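Local coordinates for endo-polygalacturonase (PDB 1BHE), which hydrolyses alpha-1,4 linkages within polygalacturonic acid, the backbone of pectin, and takes part in the maceration and soft rot of plant tissue, at residues K31-C36 and K40-S45; N77-F82 and V132-L137. All blocks are in the same frame, centred on the assembly; numbering follows the deposited sequence.

How the contacts relate
Contact 1 (K31-C36 with K40-S45) and contact 2 (N77-F82 with V132-L137) follow one another along the chain, the first closing before the second opens. Their centres are 27 Å apart, and their nearest atoms stay about 13 Å from each other without touching. Contact 1 lies at the N-terminal end of the parallel beta-helix, where a short helix meets the strand that follows it. Contact 2 lies among the long loops that leave the early coils, joining two of them. Neither belongs to the catalytic centre: the probable proton donor D223 and the inferred active-site residue H251 are located elsewhere, on later coils.

Contact 1. Residues K31-C36 and K40-S45; sequences KALNNC and KAVRLS
V42 on strand 41-45 presses its side chain against A32 and L33 in the last turn of helix 26-33. Its CB already lies 4.1 Å from L33 CD2. Beyond CB the side chain forks: CG1 is anti to the backbone N (chi1 165°) and meets A32 CB at 3.9 Å, while CG2, anti to the carbonyl carbon and beside the backbone N, faces A32 O, L33 CD2 and C36 SG. CG2 comes 3.5 Å from A32 O and 3.8 Å from L33 CD2, and it lies 4.1 Å from C36 SG. The side chains of L33 and V42 cross at about a right angle. Valine suits this place because its beta-branch is easily accommodated in a strand and presents two methyls to the helix; alanine, with a single methyl, allows a branched neighbour to come close to the helix backbone. The helix and strand belong to the start of the right-handed parallel beta-helix of glycoside hydrolase family 28, whose N-terminal end is covered by a short helix. Strand 14-19 precedes that helix and pairs in parallel with 41-45. L33 extends the apolar patch to L59 and V63. In the turn that follows, C36 points its CB toward the strand, and SG, anti to the backbone N (chi1 -169°), approaches K40 O at 3.8 Å and A41 C at the same distance. The same sulfur is bonded to C15 of strand 14-19, a disulfide that ties this turn to the strand before the helix.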
ATOM      1  N   LYS A  31      -6.901 -26.225  -0.592  1.00  9.57           N
ATOM      2  CA  LYS A  31      -6.458 -27.573  -0.943  1.00 10.54           C
ATOM      3  C   LYS A  31      -5.633 -27.567  -2.219  1.00 10.12           C
ATOM      4  O   LYS A  31      -4.561 -28.178  -2.283  1.00 10.49           O
ATOM      5  CB  LYS A  31      -7.670 -28.506  -1.102  1.00 11.65           C
ATOM      6  CG  LYS A  31      -7.272 -29.936  -1.446  1.00 13.67           C
ATOM      7  CD  LYS A  31      -8.478 -30.870  -1.426  1.00 14.79           C
ATOM      8  CE  LYS A  31      -8.049 -32.307  -1.712  1.00 16.10           C
ATOM      9  NZ  LYS A  31      -9.235 -33.203  -1.874  1.00 17.73           N
ATOM     10  N   ALA A  32      -6.077 -26.839  -3.239  1.00  9.31           N
ATOM     11  CA  ALA A  32      -5.357 -26.705  -4.495  1.00  8.93           C
ATOM     12  C   ALA A  32      -4.016 -26.012  -4.281  1.00  8.85           C
ATOM     13  O   ALA A  32      -3.011 -26.415  -4.864  1.00  8.71           O
ATOM     14  CB  ALA A  32      -6.186 -25.929  -5.508  1.00  8.70           C
ATOM     15  N   LEU A  33      -3.985 -24.962  -3.457  1.00  8.64           N
ATOM     16  CA  LEU A  33      -2.741 -24.258  -3.169  1.00  9.33           C
ATOM     17  C   LEU A  33      -1.758 -25.163  -2.436  1.00  9.78           C
ATOM     18  O   LEU A  33      -0.552 -25.126  -2.699  1.00 10.54           O
ATOM     19  CB  LEU A  33      -2.994 -23.021  -2.296  1.00  9.41           C
ATOM     20  CG  LEU A  33      -3.648 -21.821  -2.980  1.00  9.12           C
ATOM     21  CD1 LEU A  33      -4.140 -20.824  -1.940  1.00  9.20           C
ATOM     22  CD2 LEU A  33      -2.667 -21.164  -3.946  1.00  9.18           C
ATOM     23  N   ASN A  34      -2.255 -26.021  -1.545  1.00  9.66           N
ATOM     24  CA  ASN A  34      -1.414 -26.940  -0.792  1.00 10.50           C
ATOM     25  C   ASN A  34      -0.846 -28.108  -1.582  1.00 11.44           C
ATOM     26  O   ASN A  34      -0.083 -28.889  -0.987  1.00 12.58           O
ATOM     27  CB  ASN A  34      -2.169 -27.487   0.431  1.00  9.93           C
ATOM     28  CG  ASN A  34      -2.474 -26.415   1.457  1.00 10.79           C
ATOM     29  OD1 ASN A  34      -1.935 -25.306   1.411  1.00  9.68           O
ATOM     30  ND2 ASN A  34      -3.350 -26.748   2.406  1.00 11.29           N
ATOM     31  N   ASN A  35      -1.186 -28.305  -2.845  1.00 11.81           N
ATOM     32  CA  ASN A  35      -0.627 -29.395  -3.634  1.00 12.92           C
ATOM     33  C   ASN A  35      -0.205 -28.894  -5.011  1.00 12.03           C
ATOM     34  O   ASN A  35      -0.283 -29.595  -6.016  1.00 11.88           O
ATOM     35  CB  ASN A  35      -1.627 -30.554  -3.757  1.00 15.29           C
ATOM     36  CG  ASN A  35      -0.965 -31.822  -4.270  1.00 17.21           C
ATOM     37  OD1 ASN A  35       0.232 -32.030  -4.064  1.00 17.43           O
ATOM     38  ND2 ASN A  35      -1.730 -32.666  -4.955  1.00 18.49           N
ATOM     39  N   CYS A  36       0.279 -27.656  -5.071  1.00 11.48           N
ATOM     40  CA  CYS A  36       0.697 -27.026  -6.317  1.00 10.41           C
ATOM     41  C   CYS A  36       2.203 -27.036  -6.508  1.00 10.54           C
ATOM     42  O   CYS A  36       2.960 -26.626  -5.623  1.00  9.89           O
ATOM     43  CB  CYS A  36       0.168 -25.582  -6.319  1.00 10.31           C
ATOM     44  SG  CYS A  36       0.309 -24.727  -7.902  1.00  9.71           S
ATOM     45  N   LYS A  40       4.501 -22.875 -10.207  1.00  8.03           N
ATOM     46  CA  LYS A  40       3.225 -22.886 -10.912  1.00  8.68           C
ATOM     47  C   LYS A  40       2.163 -22.161 -10.096  1.00  8.47           C
ATOM     48  O   LYS A  40       2.405 -21.751  -8.960  1.00  7.57           O
ATOM     49  CB  LYS A  40       2.801 -24.329 -11.215  1.00  9.41           C
ATOM     50  CG  LYS A  40       3.746 -25.030 -12.186  1.00 10.75           C
ATOM     51  CD  LYS A  40       3.136 -26.311 -12.736  1.00 12.45           C
ATOM     52  CE  LYS A  40       4.151 -27.094 -13.553  1.00 13.82           C
ATOM     53  NZ  LYS A  40       3.486 -28.149 -14.380  1.00 15.09           N
ATOM     54  N   ALA A  41       0.969 -22.012 -10.675  1.00  8.26           N
ATOM     55  CA  ALA A  41      -0.090 -21.292  -9.979  1.00  7.94           C
ATOM     56  C   ALA A  41      -1.430 -22.021 -10.000  1.00  7.58           C
ATOM     57  O   ALA A  41      -1.702 -22.766 -10.936  1.00  7.49           O
ATOM     58  CB  ALA A  41      -0.299 -19.941 -10.670  1.00  8.02           C
ATOM     59  N   VAL A  42      -2.238 -21.767  -8.980  1.00  7.53           N
ATOM     60  CA  VAL A  42      -3.597 -22.309  -8.941  1.00  8.08           C
ATOM     61  C   VAL A  42      -4.383 -21.329  -9.819  1.00  8.68           C
ATOM     62  O   VAL A  42      -4.301 -20.124  -9.561  1.00  9.01           O
ATOM     63  CB  VAL A  42      -4.186 -22.386  -7.532  1.00  7.64           C
ATOM     64  CG1 VAL A  42      -5.694 -22.591  -7.509  1.00  7.14           C
ATOM     65  CG2 VAL A  42      -3.482 -23.518  -6.781  1.00  6.99           C
ATOM     66  N   ARG A  43      -5.046 -21.831 -10.848  1.00  9.20           N
ATOM     67  CA  ARG A  43      -5.776 -20.967 -11.774  1.00  9.90           C
ATOM     68  C   ARG A  43      -7.265 -20.916 -11.445  1.00  9.89           C
ATOM     69  O   ARG A  43      -7.919 -21.940 -11.268  1.00  9.72           O
ATOM     70  CB  ARG A  43      -5.562 -21.461 -13.214  1.00 11.26           C
ATOM     71  CG  ARG A  43      -6.259 -20.611 -14.266  1.00 12.32           C
ATOM     72  CD  ARG A  43      -5.951 -21.038 -15.696  1.00 14.51           C
ATOM     73  NE  ARG A  43      -6.741 -20.267 -16.655  1.00 16.04           N
ATOM     74  CZ  ARG A  43      -6.931 -20.544 -17.938  1.00 17.36           C
ATOM     75  NH1 ARG A  43      -6.352 -21.595 -18.505  1.00 17.45           N
ATOM     76  NH2 ARG A  43      -7.692 -19.746 -18.684  1.00 17.75           N
ATOM     77  N   LEU A  44      -7.796 -19.709 -11.328  1.00 10.06           N
ATOM     78  CA  LEU A  44      -9.193 -19.464 -11.003  1.00 10.61           C
ATOM     79  C   LEU A  44      -9.940 -19.026 -12.269  1.00 10.77           C
ATOM     80  O   LEU A  44      -9.767 -17.917 -12.774  1.00  9.78           O
ATOM     81  CB  LEU A  44      -9.282 -18.404  -9.911  1.00 11.22           C
ATOM     82  CG  LEU A  44      -9.365 -18.802  -8.441  1.00 12.23           C
ATOM     83  CD1 LEU A  44      -8.702 -20.112  -8.076  1.00 11.14           C
ATOM     84  CD2 LEU A  44      -8.802 -17.679  -7.563  1.00 11.39           C
ATOM     85  N   SER A  45     -10.737 -19.946 -12.791  1.00 11.03           N
ATOM     86  CA  SER A  45     -11.510 -19.731 -14.005  1.00 12.06           C
ATOM     87  C   SER A  45     -13.012 -19.755 -13.733  1.00 12.15           C
ATOM     88  O   SER A  45     -13.476 -20.122 -12.657  1.00 11.33           O
ATOM     89  CB  SER A  45     -11.167 -20.820 -15.029  1.00 11.96           C
ATOM     90  OG  SER A  45      -9.806 -20.753 -15.413  1.00 13.24           O
TER

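Contact 2. Residues N77-F82 and V132-L137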
ATOM      1  N   ASN A  77     -18.274 -11.387   3.186  1.00 11.16           N
ATOM      2  CA  ASN A  77     -18.680 -10.274   4.034  1.00 12.11           C
ATOM      3  C   ASN A  77     -19.148 -10.808   5.389  1.00 12.73           C
ATOM      4  O   ASN A  77     -20.311 -10.719   5.777  1.00 12.52           O
ATOM      5  CB  ASN A  77     -19.765  -9.435   3.361  1.00 12.83           C
ATOM      6  CG  ASN A  77     -21.031 -10.180   3.013  1.00 13.59           C
ATOM      7  OD1 ASN A  77     -21.002 -11.355   2.643  1.00 14.58           O
ATOM      8  ND2 ASN A  77     -22.183  -9.523   3.134  1.00 13.15           N
ATOM      9  N   ASN A  78     -18.212 -11.365   6.145  1.00 13.26           N
ATOM     10  CA  ASN A  78     -18.460 -11.978   7.437  1.00 14.20           C
ATOM     11  C   ASN A  78     -17.268 -11.745   8.355  1.00 13.87           C
ATOM     12  O   ASN A  78     -16.153 -12.155   8.036  1.00 13.71           O
ATOM     13  CB  ASN A  78     -18.701 -13.487   7.256  1.00 14.83           C
ATOM     14  CG  ASN A  78     -19.205 -14.099   8.554  1.00 15.94           C
ATOM     15  OD1 ASN A  78     -18.414 -14.382   9.449  1.00 16.56           O
ATOM     16  ND2 ASN A  78     -20.522 -14.225   8.677  1.00 16.61           N
ATOM     17  N   ALA A  79     -17.490 -11.100   9.493  1.00 14.03           N
ATOM     18  CA  ALA A  79     -16.400 -10.767  10.402  1.00 14.02           C
ATOM     19  C   ALA A  79     -15.813 -11.975  11.106  1.00 14.13           C
ATOM     20  O   ALA A  79     -14.590 -12.097  11.210  1.00 13.48           O
ATOM     21  CB  ALA A  79     -16.872  -9.717  11.397  1.00 14.64           C
ATOM     22  N   LYS A  80     -16.647 -12.919  11.540  1.00 14.71           N
ATOM     23  CA  LYS A  80     -16.168 -14.133  12.190  1.00 14.70           C
ATOM     24  C   LYS A  80     -15.278 -14.968  11.281  1.00 14.20           C
ATOM     25  O   LYS A  80     -14.319 -15.591  11.747  1.00 13.48           O
ATOM     26  CB  LYS A  80     -17.333 -14.982  12.711  1.00 16.17           C
ATOM     27  CG  LYS A  80     -16.885 -16.236  13.444  1.00 17.96           C
ATOM     28  CD  LYS A  80     -18.057 -16.999  14.047  1.00 19.74           C
ATOM     29  CE  LYS A  80     -17.544 -18.197  14.842  1.00 20.58           C
ATOM     30  NZ  LYS A  80     -18.383 -19.403  14.583  1.00 22.24           N
ATOM     31  N   SER A  81     -15.501 -14.939   9.972  1.00 13.92           N
ATOM     32  CA  SER A  81     -14.687 -15.666   9.018  1.00 14.15           C
ATOM     33  C   SER A  81     -13.230 -15.217   8.979  1.00 13.66           C
ATOM     34  O   SER A  81     -12.388 -16.014   8.570  1.00 13.11           O
ATOM     35  CB  SER A  81     -15.288 -15.561   7.609  1.00 14.55           C
ATOM     36  OG  SER A  81     -16.422 -16.406   7.503  1.00 16.24           O
ATOM     37  N   PHE A  82     -12.921 -13.986   9.368  1.00 13.61           N
ATOM     38  CA  PHE A  82     -11.569 -13.459   9.363  1.00 13.61           C
ATOM     39  C   PHE A  82     -10.966 -13.302  10.752  1.00 14.46           C
ATOM     40  O   PHE A  82      -9.844 -12.798  10.885  1.00 14.42           O
ATOM     41  CB  PHE A  82     -11.563 -12.082   8.652  1.00 12.62           C
ATOM     42  CG  PHE A  82     -11.790 -12.204   7.168  1.00 11.74           C
ATOM     43  CD1 PHE A  82     -13.066 -12.238   6.639  1.00 11.34           C
ATOM     44  CD2 PHE A  82     -10.711 -12.302   6.300  1.00 11.15           C
ATOM     45  CE1 PHE A  82     -13.269 -12.377   5.275  1.00 11.36           C
ATOM     46  CE2 PHE A  82     -10.904 -12.431   4.942  1.00 10.56           C
ATOM     47  CZ  PHE A  82     -12.185 -12.471   4.421  1.00 11.01           C
ATOM     48  N   VAL A 132     -23.135  -3.080  10.299  1.00 16.93           N
ATOM     49  CA  VAL A 132     -22.407  -2.194   9.405  1.00 15.93           C
ATOM     50  C   VAL A 132     -21.435  -2.916   8.472  1.00 15.23           C
ATOM     51  O   VAL A 132     -21.163  -4.102   8.610  1.00 14.24           O
ATOM     52  CB  VAL A 132     -21.568  -1.193  10.233  1.00 16.31           C
ATOM     53  CG1 VAL A 132     -22.434  -0.145  10.913  1.00 17.04           C
ATOM     54  CG2 VAL A 132     -20.714  -1.937  11.252  1.00 16.67           C
ATOM     55  N   SER A 133     -20.875  -2.137   7.549  1.00 13.97           N
ATOM     56  CA  SER A 133     -19.842  -2.617   6.640  1.00 13.07           C
ATOM     57  C   SER A 133     -18.475  -2.404   7.284  1.00 12.40           C
ATOM     58  O   SER A 133     -18.389  -1.733   8.316  1.00 12.42           O
ATOM     59  CB  SER A 133     -19.869  -1.813   5.338  1.00 13.15           C
ATOM     60  OG  SER A 133     -19.460  -0.473   5.569  1.00 12.91           O
ATOM     61  N   TRP A 134     -17.414  -2.916   6.663  1.00 11.00           N
ATOM     62  CA  TRP A 134     -16.073  -2.704   7.202  1.00 10.57           C
ATOM     63  C   TRP A 134     -15.720  -1.216   7.243  1.00 10.25           C
ATOM     64  O   TRP A 134     -15.135  -0.742   8.221  1.00 10.69           O
ATOM     65  CB  TRP A 134     -15.032  -3.410   6.353  1.00  9.65           C
ATOM     66  CG  TRP A 134     -15.045  -4.889   6.212  1.00  9.28           C
ATOM     67  CD1 TRP A 134     -15.234  -5.571   5.037  1.00  9.18           C
ATOM     68  CD2 TRP A 134     -14.812  -5.885   7.208  1.00  8.72           C
ATOM     69  NE1 TRP A 134     -15.149  -6.923   5.253  1.00  8.90           N
ATOM     70  CE2 TRP A 134     -14.889  -7.142   6.579  1.00  8.87           C
ATOM     71  CE3 TRP A 134     -14.561  -5.836   8.583  1.00  8.94           C
ATOM     72  CZ2 TRP A 134     -14.724  -8.343   7.268  1.00  8.80           C
ATOM     73  CZ3 TRP A 134     -14.392  -7.028   9.264  1.00  9.31           C
ATOM     74  CH2 TRP A 134     -14.474  -8.264   8.609  1.00  9.53           C
ATOM     75  N   TRP A 135     -16.037  -0.468   6.183  1.00 10.14           N
ATOM     76  CA  TRP A 135     -15.676   0.955   6.175  1.00 11.39           C
ATOM     77  C   TRP A 135     -16.458   1.771   7.188  1.00 13.26           C
ATOM     78  O   TRP A 135     -15.931   2.758   7.719  1.00 13.24           O
ATOM     79  CB  TRP A 135     -15.794   1.545   4.776  1.00 10.29           C
ATOM     80  CG  TRP A 135     -14.830   0.950   3.789  1.00  9.40           C
ATOM     81  CD1 TRP A 135     -13.581   0.444   4.028  1.00  9.54           C
ATOM     82  CD2 TRP A 135     -15.042   0.851   2.379  1.00  9.79           C
ATOM     83  NE1 TRP A 135     -13.023   0.005   2.850  1.00  9.13           N
ATOM     84  CE2 TRP A 135     -13.901   0.237   1.826  1.00  9.50           C
ATOM     85  CE3 TRP A 135     -16.114   1.183   1.536  1.00  9.86           C
ATOM     86  CZ2 TRP A 135     -13.792  -0.032   0.461  1.00 10.01           C
ATOM     87  CZ3 TRP A 135     -16.002   0.911   0.185  1.00 10.58           C
ATOM     88  CH2 TRP A 135     -14.848   0.306  -0.341  1.00  9.83           C
ATOM     89  N   GLU A 136     -17.679   1.374   7.518  1.00 15.42           N
ATOM     90  CA  GLU A 136     -18.484   2.081   8.512  1.00 18.21           C
ATOM     91  C   GLU A 136     -17.889   2.038   9.910  1.00 20.03           C
ATOM     92  O   GLU A 136     -18.211   2.890  10.742  1.00 19.65           O
ATOM     93  CB  GLU A 136     -19.914   1.522   8.518  1.00 18.29           C
ATOM     94  CG  GLU A 136     -20.753   2.151   7.419  1.00 19.39           C
ATOM     95  CD  GLU A 136     -22.089   1.490   7.173  1.00 20.13           C
ATOM     96  OE1 GLU A 136     -22.279   0.306   7.506  1.00 20.35           O
ATOM     97  OE2 GLU A 136     -22.970   2.181   6.613  1.00 20.75           O
ATOM     98  N   LEU A 137     -16.993   1.100  10.210  1.00 22.18           N
ATOM     99  CA  LEU A 137     -16.314   1.030  11.492  1.00 24.63           C
ATOM    100  C   LEU A 137     -15.293   2.142  11.713  1.00 26.21           C
ATOM    101  O   LEU A 137     -14.947   2.429  12.866  1.00 26.35           O
ATOM    102  CB  LEU A 137     -15.627  -0.330  11.650  1.00 24.69           C
ATOM    103  CG  LEU A 137     -16.511  -1.578  11.636  1.00 24.92           C
ATOM    104  CD1 LEU A 137     -15.688  -2.815  11.301  1.00 25.11           C
ATOM    105  CD2 LEU A 137     -17.219  -1.773  12.971  1.00 25.09           C
TER
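W134 brings CH2, at the far end of its indole, up to A79 obliquely, 3.6 Å from A79 CA and 4.0 Å from A79 CB. CG of W134 is anti to its own carbonyl carbon, and chi2 of 117° turns the six-membered ring toward the other loop. Its CZ2 lies 4.3 Å from F82 CD1, the two rings meeting obliquely. A large aromatic suits W134 because its length lets it bridge residues 77-82 and 132-137, which meet through apolar contacts alone; a small residue suits A79, where the ring rests almost on the backbone. An Asx motif holds residues 77-82 in shape. N78 has CG anti to its backbone N (chi1 -170°), which brings OD1 to S81 N at 3.0 Å, the N-H meeting a lone pair in the carbonyl plane. F82 N also bonds to A79 O, 3.1 Å away, and N78 O lies in plane at the edge of the F82 ring. S133 and E136 form a capping box flanking W134. The S133 hydroxyl caps a first-turn amide that has no carbonyl one turn earlier in the helix, E136 N to S133 OG being 3.2 Å; the longer glutamate reaches back to S133 N, which meets E136 OE1 on its anti side, 24° out of the carboxylate plane. N77, N78 and K80 hydrogen-bond to K126, Q128 and D129, just ahead of 132-137. Loop 77-82 follows strand 72-75, whereas 132-137 comes after its parallel partner 118-120 and leads into helix 136-144, so the tryptophan joins excursions from neighbouring beta-helix coils.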